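Local coordinates for protein-tyrosine-phosphatase (Shewanella sp., PDB 2Z72) that removes phosphate from phosphotyrosine by hydrolysis as a cold-active phosphatase, probably through a pair of zinc ions held in a calcineurin-like metallophosphoesterase fold, at residues A[173-177]-A[178-182]; A[185-188]-A[189-193]; A[294-297]-A[298-302]; A[316-320]-A[321-325]; A[242-245]-A[246-250]. All coordinates share one frame; numbering follows the deposited sequence. Where two conformers were deposited one is given.

Interaction 1: residues A[173-177]-A[178-182]; sequences INRPY and NKLYS. Unlike the reference sequence in segment 178-182: Ser-182 (reference Gly).
The ring of Tyr-181 turns its edge onto one face of the Tyr-177 ring, a T-shaped pair with planes at 60° and centroids 5.2 Å apart. The touching atom is Tyr-181 CE2, which stands 3.6 Å from Tyr-177 CZ, displaced toward the rim of that face. At its own edge the Tyr-181 ring also meets the backbone, CD2 lying 3.5 Å from Tyr-177 O. The chi1 of Tyr-177 (-170°) sets its CG opposite the backbone N, and the ring so placed receives CE2. A water joins the two hydroxyls, donating to Tyr-181 OH, which is also bonded to Asn-123.

The backbone between them closes as a tight turn: Lys-179 N donates to Pro-176 O at 2.8 Å, and Leu-180 N to Tyr-177 O at 3.0 Å. Beyond it, Leu-180 CD2 touches both Arg-175 CG at 3.6 Å and Ile-173 CG2 at 3.8 Å. The Arg-175 chain, bent at chi3 (81°), brings NE to Ile-173 O at 3.0 Å, and one water links NH1 to Lys-179 O; a second offers only a weak, doubtful link.

This turn follows a Schellman motif, with Asn-174 as C-prime residue, that ends helix 166-172. Tyr-177 and Leu-180 pack back on that helix at Thr-170, Tyr-181 leans on Leu-155 of helix 149-156, and Ile-173 and Leu-180 meet Tyr-12 of strand 8-14.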
# COMPACT_ATOMS: atom_id res chain seq x y z
N ILE A 173 20.56 6.34 13.68
CA ILE A 173 20.84 6.86 12.32
C ILE A 173 20.83 8.37 12.30
O ILE A 173 21.16 9.06 11.29
CB ILE A 173 19.89 6.21 11.30
CG1 ILE A 173 20.00 4.70 11.34
CG2 ILE A 173 20.12 6.66 9.87
CD1 ILE A 173 18.89 3.93 10.65
N ASN A 174 20.43 8.95 13.42
CA ASN A 174 20.48 10.37 13.62
C ASN A 174 19.75 11.19 12.57
O ASN A 174 20.24 12.15 12.00
CB ASN A 174 21.97 10.82 13.77
CG ASN A 174 22.07 12.17 14.40
OD1 ASN A 174 21.19 12.65 15.11
ND2 ASN A 174 23.20 12.80 14.13
N ARG A 175 18.50 10.79 12.34
CA ARG A 175 17.62 11.56 11.48
C ARG A 175 16.19 11.21 11.83
O ARG A 175 15.93 10.09 12.31
CB ARG A 175 17.93 11.38 10.05
CG ARG A 175 17.73 9.99 9.59
CD ARG A 175 18.53 9.83 8.30
NE ARG A 175 19.96 9.58 8.54
CZ ARG A 175 20.84 9.25 7.61
NH1 ARG A 175 20.46 9.12 6.35
NH2 ARG A 175 22.10 9.04 7.95
N PRO A 176 15.31 12.16 11.57
CA PRO A 176 13.91 11.91 11.93
C PRO A 176 13.27 10.88 11.02
O PRO A 176 13.75 10.55 9.92
CB PRO A 176 13.22 13.26 11.79
CG PRO A 176 14.06 14.00 10.84
CD PRO A 176 15.48 13.54 11.04
N TYR A 177 12.15 10.28 11.44
CA TYR A 177 11.61 9.12 10.78
C TYR A 177 11.24 9.39 9.32
O TYR A 177 11.44 8.54 8.47
CB TYR A 177 10.37 8.64 11.53
CG TYR A 177 9.82 7.32 11.14
CD1 TYR A 177 8.65 7.25 10.35
CD2 TYR A 177 10.33 6.10 11.53
CE1 TYR A 177 8.11 6.03 9.97
CE2 TYR A 177 9.81 4.90 11.19
CZ TYR A 177 8.67 4.86 10.39
OH TYR A 177 8.07 3.71 10.04
N ASN A 178 10.73 10.58 9.03
CA ASN A 178 10.46 10.93 7.63
C ASN A 178 11.70 10.86 6.78
O ASN A 178 11.61 10.55 5.57
CB ASN A 178 9.77 12.28 7.58
CG ASN A 178 10.52 13.39 8.24
OD1 ASN A 178 10.74 13.28 9.46
ND2 ASN A 178 10.90 14.45 7.56
N LYS A 179 12.84 11.18 7.33
CA LYS A 179 14.11 11.16 6.57
C LYS A 179 14.69 9.78 6.46
O LYS A 179 15.67 9.53 5.75
CB LYS A 179 15.05 12.18 7.16
CG LYS A 179 14.59 13.59 6.98
CD LYS A 179 14.60 13.99 5.51
CE LYS A 179 14.34 15.51 5.43
NZ LYS A 179 13.85 15.86 4.06
N LEU A 180 14.14 8.78 7.14
CA LEU A 180 14.48 7.40 6.89
C LEU A 180 13.79 6.86 5.66
O LEU A 180 14.12 5.76 5.22
CB LEU A 180 14.16 6.55 8.12
CG LEU A 180 14.93 6.87 9.40
CD1 LEU A 180 14.48 5.98 10.55
CD2 LEU A 180 16.43 6.66 9.17
N TYR A 181 12.90 7.64 5.09
CA TYR A 181 12.11 7.27 3.89
C TYR A 181 12.09 8.39 2.88
O TYR A 181 11.15 8.51 2.07
CB TYR A 181 10.66 6.85 4.27
CG TYR A 181 10.71 5.66 5.22
CD1 TYR A 181 10.95 4.38 4.72
CD2 TYR A 181 10.59 5.77 6.58
CE1 TYR A 181 11.04 3.27 5.55
CE2 TYR A 181 10.68 4.71 7.42
CZ TYR A 181 10.89 3.45 6.92
OH TYR A 181 10.96 2.37 7.76
N SER A 182 13.11 9.25 2.91
CA SER A 182 13.20 10.39 2.00
C SER A 182 13.60 9.97 0.60
O SER A 182 13.86 8.79 0.30
CB SER A 182 14.18 11.39 2.63
OG SER A 182 15.46 10.79 2.62
O HOH W 1 18.21 10.49 4.96
O HOH W 2 18.43 7.80 5.85
O HOH W 3 9.68 1.65 10.11

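Interaction 2: residues A[185-188]-A[189-193]; sequences TEIG and QWLRS
From Gln-189 N to Thr-185 O (2.9 Å) through Arg-192 N to Gly-188 O (3.0 Å), four successive i to i+4 backbone bonds define helix 186-192, with N-H...O angles between 152° and 168°. Thr-185 is its N-cap: OG1 accepts from Gly-188 N at 2.9 Å and is also bonded to Ser-182 O.

The distinctive side chain is Arg-192. Its chain runs extended from CG to NE and then turns at chi4 (81°), which swings NH2 back to Gly-188 O at 3.0 Å. That oxygen lies in the guanidinium plane, yet NH2 stands above the carbonyl plane, on the face opposite to Arg-192 N, so two donors from one residue grip a single acceptor. Gly-188 suits this approach, since a beta carbon there would clash with NH2. Replacing Arg-192 by an alanine would probably leave Gly-188 O with its backbone donor alone, Tyr-181 O without this donor and Asp-233 without its charge mate.

On the apolar side, Ile-187 CG2 meets Leu-191 CD1 at 3.8 Å, while the Ile-187 and Trp-190 side chains lie side by side, Ile-187 CD1 reaching Trp-190 CE3 at 4.0 Å. Farther along, Ser-193 OG donates to Trp-190 O at 2.7 Å, in the carbonyl plane and on a lone pair.

Ile-187 and Trp-190 pack on helix 122-138, where Asp-133 takes Trp-190 NE1. Leu-191 rests on Leu-145 of strand 142-145 and Leu-155 of helix 149-156, and Glu-186 forms a salt bridge with Lys-60 and a hydrogen bond with Tyr-130.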
# COMPACT_ATOMS: atom_id res chain seq x y z
N THR A 185 16.54 7.66 -0.20
CA THR A 185 16.47 6.30 0.23
C THR A 185 15.85 5.41 -0.84
O THR A 185 14.96 5.85 -1.61
CB THR A 185 15.69 6.11 1.56
OG1 THR A 185 14.31 6.29 1.35
CG2 THR A 185 16.25 7.07 2.64
N GLU A 186 16.24 4.15 -0.89
CA GLU A 186 15.67 3.19 -1.81
C GLU A 186 14.16 3.07 -1.66
O GLU A 186 13.40 3.16 -2.65
CB GLU A 186 16.32 1.82 -1.62
CG GLU A 186 15.88 0.75 -2.60
CD GLU A 186 16.33 0.99 -4.03
OE1 GLU A 186 15.75 0.37 -4.95
OE2 GLU A 186 17.20 1.84 -4.26
N ILE A 187 13.70 2.85 -0.44
CA ILE A 187 12.25 2.73 -0.18
C ILE A 187 11.55 4.03 -0.54
O ILE A 187 10.46 3.99 -1.13
CB ILE A 187 11.98 2.25 1.24
CG1 ILE A 187 12.49 0.84 1.50
CG2 ILE A 187 10.49 2.39 1.57
CD1 ILE A 187 11.84 -0.25 0.68
N GLY A 188 12.12 5.16 -0.18
CA GLY A 188 11.50 6.41 -0.49
C GLY A 188 11.39 6.62 -1.97
O GLY A 188 10.38 7.21 -2.43
N GLN A 189 12.38 6.26 -2.77
CA GLN A 189 12.35 6.39 -4.21
C GLN A 189 11.26 5.48 -4.79
O GLN A 189 10.48 5.89 -5.67
CB GLN A 189 13.72 6.02 -4.78
CG GLN A 189 14.78 7.04 -4.45
CD GLN A 189 16.18 6.52 -4.57
OE1 GLN A 189 16.46 5.47 -5.10
NE2 GLN A 189 17.10 7.31 -4.02
N TRP A 190 11.21 4.25 -4.31
CA TRP A 190 10.18 3.30 -4.72
C TRP A 190 8.81 3.83 -4.43
O TRP A 190 7.91 3.86 -5.32
CB TRP A 190 10.44 2.01 -4.02
CG TRP A 190 9.51 0.87 -4.18
CD1 TRP A 190 9.15 0.16 -5.27
CD2 TRP A 190 8.83 0.23 -3.08
NE1 TRP A 190 8.29 -0.87 -4.97
CE2 TRP A 190 8.09 -0.83 -3.62
CE3 TRP A 190 8.79 0.46 -1.73
CZ2 TRP A 190 7.30 -1.68 -2.83
CZ3 TRP A 190 8.01 -0.37 -0.94
CH2 TRP A 190 7.29 -1.42 -1.48
N LEU A 191 8.53 4.31 -3.22
CA LEU A 191 7.22 4.84 -2.87
C LEU A 191 6.86 6.03 -3.72
O LEU A 191 5.70 6.19 -4.10
CB LEU A 191 7.17 5.21 -1.39
CG LEU A 191 7.25 4.03 -0.41
CD1 LEU A 191 7.45 4.56 0.99
CD2 LEU A 191 6.00 3.15 -0.50
N ARG A 192 7.81 6.92 -4.02
CA ARG A 192 7.55 8.12 -4.80
C ARG A 192 7.23 7.83 -6.27
O ARG A 192 6.83 8.73 -6.98
CB ARG A 192 8.70 9.10 -4.65
CG ARG A 192 8.63 9.84 -3.30
CD ARG A 192 9.93 10.59 -3.03
NE ARG A 192 9.89 11.31 -1.78
CZ ARG A 192 10.10 10.78 -0.58
NH1 ARG A 192 10.06 11.57 0.49
NH2 ARG A 192 10.36 9.51 -0.46
N SER A 193 7.39 6.58 -6.71
CA SER A 193 6.99 6.15 -8.03
C SER A 193 5.52 5.70 -8.10
O SER A 193 5.00 5.49 -9.19
CB SER A 193 7.89 5.10 -8.62
OG SER A 193 7.65 3.84 -8.01

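Interaction 3: residues A[294-297]-A[298-302]; sequences GLFH and NKVIA
Leu-295 and Val-300 form an antiparallel hydrogen-bonded pair: Leu-295 N donates to Val-300 O at 2.8 Å, nearly straight (171°) and in the carbonyl plane, and Val-300 N returns to Leu-295 O at 3.2 Å. A type I' turn from Phe-296 to Lys-299 closes the hairpin, with His-297 and Asn-298 at its corners, both at positive phi. Lys-299 and Val-300 both face Leu-295, a classic beta bulge where the turn meets strand 300-302. Within the turn, Lys-299 N donates to Phe-296 O at 3.1 Å from above the carbonyl plane, while the lysine's CG lies 3.0 Å from that same Phe-296 O.

On the face of Leu-295 and Val-300, Phe-296 CD1 comes within 4.3 Å of Val-300 CG2. On the other, Asn-298 OD1 and Ile-301 CD1 approach Gly-294 CA, at 3.3 and 3.8 Å; a beta carbon on Gly-294 would collide with OD1.

Farther out, Asn-298 ND2 bonds the neutral amide of Asn-341, whereas Lys-299 NZ bridges Glu-267 and Asp-271 of helix 267-277, and Glu-267 also accepts from His-297 ND1. Two acids thus offset the lysine charge and probably help keep it protonated.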
# COMPACT_ATOMS: atom_id res chain seq x y z
N GLY A 294 -18.93 -6.16 1.40
CA GLY A 294 -19.54 -5.23 0.47
C GLY A 294 -20.61 -4.35 1.09
O GLY A 294 -21.29 -4.78 2.05
N LEU A 295 -20.70 -3.14 0.53
CA LEU A 295 -21.76 -2.18 0.87
C LEU A 295 -22.47 -1.76 -0.42
O LEU A 295 -21.93 -1.83 -1.54
CB LEU A 295 -21.13 -0.95 1.55
CG LEU A 295 -20.50 -1.23 2.93
CD1 LEU A 295 -19.92 0.08 3.38
CD2 LEU A 295 -21.54 -1.69 3.90
N PHE A 296 -23.71 -1.33 -0.26
CA PHE A 296 -24.48 -0.77 -1.39
C PHE A 296 -24.58 -1.76 -2.53
O PHE A 296 -24.19 -1.52 -3.65
CB PHE A 296 -23.91 0.55 -1.87
CG PHE A 296 -23.78 1.57 -0.76
CD1 PHE A 296 -22.55 1.91 -0.26
CD2 PHE A 296 -24.90 2.14 -0.21
CE1 PHE A 296 -22.44 2.85 0.75
CE2 PHE A 296 -24.83 3.08 0.81
CZ PHE A 296 -23.58 3.41 1.32
N HIS A 297 -25.14 -2.96 -2.23
CA HIS A 297 -25.30 -3.98 -3.24
C HIS A 297 -23.95 -4.28 -3.89
O HIS A 297 -23.82 -4.44 -5.11
CB HIS A 297 -26.42 -3.55 -4.20
CG HIS A 297 -27.77 -3.34 -3.57
ND1 HIS A 297 -28.18 -2.11 -3.13
CD2 HIS A 297 -28.73 -4.21 -3.26
CE1 HIS A 297 -29.40 -2.21 -2.59
NE2 HIS A 297 -29.76 -3.47 -2.66
N ASN A 298 -22.91 -4.36 -3.06
CA ASN A 298 -21.53 -4.65 -3.41
C ASN A 298 -20.92 -3.71 -4.47
O ASN A 298 -19.93 -4.05 -5.11
CB ASN A 298 -21.46 -6.06 -3.93
CG ASN A 298 -21.63 -7.12 -2.89
OD1 ASN A 298 -21.11 -7.00 -1.81
ND2 ASN A 298 -22.38 -8.17 -3.22
N LYS A 299 -21.43 -2.51 -4.52
CA LYS A 299 -20.83 -1.43 -5.31
C LYS A 299 -19.56 -0.85 -4.66
O LYS A 299 -18.71 -0.35 -5.38
CB LYS A 299 -21.87 -0.31 -5.50
CG LYS A 299 -23.02 -0.79 -6.37
CD LYS A 299 -24.11 0.25 -6.48
CE LYS A 299 -25.32 -0.31 -7.17
NZ LYS A 299 -26.44 0.69 -7.23
N VAL A 300 -19.47 -0.94 -3.33
CA VAL A 300 -18.25 -0.62 -2.60
C VAL A 300 -17.80 -1.92 -1.93
O VAL A 300 -18.61 -2.58 -1.26
CB VAL A 300 -18.44 0.48 -1.55
CG1 VAL A 300 -17.22 0.57 -0.62
CG2 VAL A 300 -18.66 1.86 -2.16
N ILE A 301 -16.53 -2.24 -2.08
CA ILE A 301 -15.96 -3.34 -1.29
C ILE A 301 -14.89 -2.76 -0.39
O ILE A 301 -13.95 -2.15 -0.85
CB ILE A 301 -15.40 -4.50 -2.11
CG1 ILE A 301 -16.32 -4.93 -3.27
CG2 ILE A 301 -15.09 -5.67 -1.19
CD1 ILE A 301 -17.63 -5.56 -2.85
N ALA A 302 -15.10 -3.01 0.93
CA ALA A 302 -14.17 -2.58 1.96
C ALA A 302 -13.14 -3.66 2.16
O ALA A 302 -13.46 -4.82 2.46
CB ALA A 302 -14.95 -2.35 3.26

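Interaction 4: residues A[316-320]-A[321-325]; sequences LLLEN and NRLIR
Two short backbone bonds join Leu-317 and Ile-324: Leu-317 N donates to Ile-324 O and Ile-324 N to Leu-317 O, each at 2.8 Å and each in the carbonyl plane. Toward the turn the pairing lengthens, Glu-319 N reaching Arg-322 O at 3.3 Å while Arg-322 N meets Glu-319 O at 3.0 Å from above its plane. The two strands run antiparallel at 157°, and a type I' turn from Glu-319 to Arg-322 connects them, its corner residues Asn-320 and Asn-321 both having positive phi.

A water extends this polar network. It donates to Glu-319 O and accepts from Arg-322 NH1 at 3.0 Å, with a weak further bond from Asn-320 ND2. The arginine, extended from CG to NE before turning at chi4 (83°), passes its NH1 within 3.7 Å of Asn-320 CB, and its NE forms a salt bridge with Glu-337. A leucine in place of Arg-322 would probably leave Glu-337 without its charge mate and the turn water without one of its donors.

Packing divides between the faces. Leu-317 and Ile-324 lie side by side, CB to CB 4.1 Å apart. On the opposite face Leu-318 CD2 presses on Leu-323 CD2 at 3.5 Å, closer than usual van der Waals contact, and Leu-316 CD1 touches Leu-323 CB at 4.2 Å.

Backbone bonds thus run the length of the hairpin; apolar side chains add to them along the strands, while near the turn a water and the outward bond of Arg-322 to Glu-337 of strand 336-337 do so.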
# COMPACT_ATOMS: atom_id res chain seq x y z
N LEU A 316 -9.79 -9.71 -1.03
CA LEU A 316 -10.79 -9.76 -2.07
C LEU A 316 -10.16 -10.33 -3.33
O LEU A 316 -9.09 -9.87 -3.73
CB LEU A 316 -11.33 -8.35 -2.34
CG LEU A 316 -12.25 -8.19 -3.55
CD1 LEU A 316 -13.58 -8.93 -3.30
CD2 LEU A 316 -12.50 -6.73 -3.83
N LEU A 317 -10.83 -11.28 -3.93
CA LEU A 317 -10.43 -11.86 -5.20
C LEU A 317 -11.48 -11.49 -6.24
O LEU A 317 -12.67 -11.69 -6.00
CB LEU A 317 -10.29 -13.35 -5.09
CG LEU A 317 -9.98 -14.17 -6.33
CD1 LEU A 317 -8.67 -13.80 -6.96
CD2 LEU A 317 -10.03 -15.68 -5.92
N LEU A 318 -11.00 -10.96 -7.36
CA LEU A 318 -11.89 -10.62 -8.51
C LEU A 318 -11.45 -11.43 -9.69
O LEU A 318 -10.34 -11.24 -10.26
CB LEU A 318 -11.79 -9.12 -8.84
CG LEU A 318 -12.01 -8.17 -7.66
CD1 LEU A 318 -10.74 -7.77 -6.94
CD2 LEU A 318 -12.70 -6.89 -8.10
N GLU A 319 -12.27 -12.39 -10.12
CA GLU A 319 -11.92 -13.34 -11.13
C GLU A 319 -13.20 -13.97 -11.69
O GLU A 319 -14.11 -14.17 -10.88
CB GLU A 319 -11.05 -14.45 -10.51
CG GLU A 319 -10.42 -15.41 -11.45
CD GLU A 319 -9.43 -16.39 -10.83
OE1 GLU A 319 -8.64 -16.95 -11.64
OE2 GLU A 319 -9.47 -16.55 -9.58
N ASN A 320 -13.23 -14.24 -12.97
CA ASN A 320 -14.39 -14.90 -13.57
C ASN A 320 -15.72 -14.22 -13.22
O ASN A 320 -16.73 -14.89 -13.06
CB ASN A 320 -14.46 -16.35 -13.10
CG ASN A 320 -13.25 -17.18 -13.45
OD1 ASN A 320 -12.78 -17.06 -14.60
ND2 ASN A 320 -12.73 -18.01 -12.54
N ASN A 321 -15.71 -12.91 -13.18
CA ASN A 321 -16.90 -12.11 -12.92
C ASN A 321 -17.56 -12.39 -11.59
O ASN A 321 -18.78 -12.28 -11.43
CB ASN A 321 -17.89 -12.38 -14.05
CG ASN A 321 -17.46 -11.35 -15.10
OD1 ASN A 321 -16.89 -11.60 -16.17
ND2 ASN A 321 -17.78 -10.14 -14.63
N ARG A 322 -16.71 -12.79 -10.64
CA ARG A 322 -17.09 -12.99 -9.26
C ARG A 322 -16.29 -12.02 -8.37
O ARG A 322 -15.14 -11.67 -8.72
CB ARG A 322 -16.85 -14.39 -8.75
CG ARG A 322 -17.68 -15.42 -9.51
CD ARG A 322 -17.63 -16.73 -8.69
NE ARG A 322 -18.33 -17.78 -9.35
CZ ARG A 322 -17.81 -18.55 -10.31
NH1 ARG A 322 -16.55 -18.37 -10.74
NH2 ARG A 322 -18.58 -19.50 -10.82
N LEU A 323 -16.89 -11.72 -7.25
CA LEU A 323 -16.20 -11.07 -6.14
C LEU A 323 -16.16 -12.07 -5.00
O LEU A 323 -17.23 -12.51 -4.57
CB LEU A 323 -16.91 -9.79 -5.68
CG LEU A 323 -17.11 -8.72 -6.72
CD1 LEU A 323 -18.07 -7.66 -6.19
CD2 LEU A 323 -15.77 -8.16 -7.08
N ILE A 324 -14.97 -12.42 -4.54
CA ILE A 324 -14.78 -13.49 -3.57
C ILE A 324 -14.04 -12.97 -2.35
O ILE A 324 -12.99 -12.32 -2.50
CB ILE A 324 -14.04 -14.66 -4.19
CG1 ILE A 324 -14.89 -15.23 -5.37
CG2 ILE A 324 -13.66 -15.70 -3.14
CD1 ILE A 324 -14.18 -16.07 -6.35
N ARG A 325 -14.56 -13.24 -1.19
CA ARG A 325 -13.91 -13.00 0.09
C ARG A 325 -12.97 -14.17 0.39
O ARG A 325 -13.41 -15.31 0.46
CB ARG A 325 -14.99 -12.87 1.16
CG ARG A 325 -14.49 -12.78 2.60
CD ARG A 325 -15.72 -12.68 3.50
NE ARG A 325 -15.35 -12.84 4.89
CZ ARG A 325 -15.95 -13.46 5.87
NH1 ARG A 325 -17.11 -14.08 5.66
NH2 ARG A 325 -15.36 -13.43 7.04
O HOH W 4 -14.07 -17.12 -9.64

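Interaction 5: residues A[242-245]-A[246-250]; sequences DDLL and NFLFF
Asn-246 N donates to Asp-242 O at 2.8 Å, nearly along the C=O axis, in the first turn of helix 243-249, which Asp-242 caps as N-cap residue. Three further i to i+4 backbone bonds follow, from Phe-247 N to Asp-243 O, Leu-248 N to Leu-244 O and Phe-249 N to Leu-245 O, the last at 2.9 Å and the least straight of the four (149°).

The capping bonds come from one carboxylate oxygen. Asp-242 OD2 takes Leu-245 N at 3.0 Å and 170°, through its anti lone pair, and has a weak bond from Leu-244 N. A chi1 of -175°, together with the turn at chi2, points OD2 toward these amides. Its negative charge at the helix's N-terminal end is likely to be favoured by the helix dipole. Asp-243 turns elsewhere, to a salt bridge with Arg-217, and Asn-246 ND2 donates to Lys-240 O.

Apolar contacts repeat the i to i+4 spacing. Leu-244 CG meets Leu-248 CD1 at 4.2 Å, and both side chains rest on Leu-227 of helix 221-231; Leu-245 CD2 reaches Phe-249 CE1 at 4.3 Å, with Leu-239 of helix 236-241 touching both residues.

The aromatic rings add a separate set of contacts. Phe-249 meets the ring of Tyr-228, while Phe-250 forms a cation-pi contact with Lys-240. At the edge of the Phe-249 ring, in its plane, Leu-245 O lies 3.4 Å from Phe-249 CD1.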
# COMPACT_ATOMS: atom_id res chain seq x y z
N ASP A 242 -2.69 25.52 -1.46
CA ASP A 242 -3.13 25.22 -2.86
C ASP A 242 -4.49 24.54 -2.79
O ASP A 242 -4.59 23.46 -2.19
CB ASP A 242 -2.05 24.41 -3.59
CG ASP A 242 -2.42 24.19 -5.05
OD1 ASP A 242 -1.96 24.94 -5.90
OD2 ASP A 242 -3.24 23.31 -5.34
N ASP A 243 -5.54 25.12 -3.37
CA ASP A 243 -6.87 24.55 -3.23
C ASP A 243 -6.93 23.11 -3.65
O ASP A 243 -7.57 22.28 -3.00
CB ASP A 243 -7.71 25.48 -4.12
CG ASP A 243 -9.14 25.12 -4.37
OD1 ASP A 243 -9.73 24.62 -3.38
OD2 ASP A 243 -9.66 25.33 -5.48
N LEU A 244 -6.26 22.82 -4.77
CA LEU A 244 -6.37 21.46 -5.29
C LEU A 244 -5.56 20.47 -4.48
O LEU A 244 -6.06 19.36 -4.19
CB LEU A 244 -5.92 21.46 -6.74
CG LEU A 244 -5.89 20.11 -7.44
CD1 LEU A 244 -7.21 19.41 -7.37
CD2 LEU A 244 -5.51 20.27 -8.92
N LEU A 245 -4.34 20.85 -4.10
CA LEU A 245 -3.55 19.98 -3.24
C LEU A 245 -4.25 19.77 -1.91
O LEU A 245 -4.17 18.67 -1.34
CB LEU A 245 -2.13 20.52 -3.06
CG LEU A 245 -1.27 20.57 -4.30
CD1 LEU A 245 0.11 21.15 -3.99
CD2 LEU A 245 -1.17 19.21 -4.99
N ASN A 246 -4.88 20.81 -1.39
CA ASN A 246 -5.58 20.70 -0.11
C ASN A 246 -6.67 19.64 -0.17
O ASN A 246 -6.80 18.76 0.66
CB ASN A 246 -6.10 22.09 0.24
CG ASN A 246 -6.73 22.14 1.61
OD1 ASN A 246 -7.48 21.22 1.98
ND2 ASN A 246 -6.46 23.17 2.39
N PHE A 247 -7.44 19.68 -1.26
CA PHE A 247 -8.43 18.61 -1.53
C PHE A 247 -7.79 17.25 -1.56
O PHE A 247 -8.20 16.32 -0.90
CB PHE A 247 -9.15 18.84 -2.87
CG PHE A 247 -9.99 17.65 -3.23
CD1 PHE A 247 -9.73 16.93 -4.39
CD2 PHE A 247 -11.00 17.22 -2.42
CE1 PHE A 247 -10.45 15.82 -4.71
CE2 PHE A 247 -11.77 16.12 -2.73
CZ PHE A 247 -11.49 15.40 -3.86
N LEU A 248 -6.75 17.08 -2.39
CA LEU A 248 -6.15 15.79 -2.61
C LEU A 248 -5.55 15.19 -1.36
O LEU A 248 -5.58 13.96 -1.18
CB LEU A 248 -5.11 15.86 -3.75
CG LEU A 248 -5.67 16.06 -5.16
CD1 LEU A 248 -4.51 16.31 -6.14
CD2 LEU A 248 -6.49 14.84 -5.55
N PHE A 249 -4.93 16.03 -0.52
CA PHE A 249 -4.18 15.50 0.60
C PHE A 249 -4.93 15.43 1.89
O PHE A 249 -4.45 14.73 2.83
CB PHE A 249 -2.90 16.33 0.82
CG PHE A 249 -1.77 15.90 -0.10
CD1 PHE A 249 -1.67 16.31 -1.40
CD2 PHE A 249 -0.81 15.03 0.36
CE1 PHE A 249 -0.64 15.89 -2.25
CE2 PHE A 249 0.23 14.65 -0.47
CZ PHE A 249 0.30 15.04 -1.77
N PHE A 250 -6.08 16.07 2.03
CA PHE A 250 -6.73 16.12 3.34
C PHE A 250 -8.10 15.51 3.35
O PHE A 250 -8.40 14.56 2.62
CB PHE A 250 -6.61 17.58 3.85
CG PHE A 250 -5.14 17.95 3.97
CD1 PHE A 250 -4.67 19.01 3.19
CD2 PHE A 250 -4.25 17.25 4.77
CE1 PHE A 250 -3.33 19.35 3.24
CE2 PHE A 250 -2.89 17.59 4.85
CZ PHE A 250 -2.46 18.64 4.03

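Interactions 1 and 2 form one continuous neighbourhood, their centres 13 Å apart: Arg-192 NH2 makes a probable hydrogen bond to Tyr-181 O at 2.8 Å, and Tyr-181 CD1 packs on Ile-187 CG2 at 3.8 Å. Interactions 3 and 4, on the opposite side of the chain's centre, are joined by packing between the two hairpins, with Ile-301 CG2 3.8 Å from Leu-316 CD2. Interaction 5 stands apart, its nearest atoms about 10 Å from interaction 2. None supplies a zinc ligand, but side chains of Tyr-177, Leu-191, Val-300 (each about 14 Å) and Phe-249 (about 13 Å) lie at similar distances from a bound zinc ion.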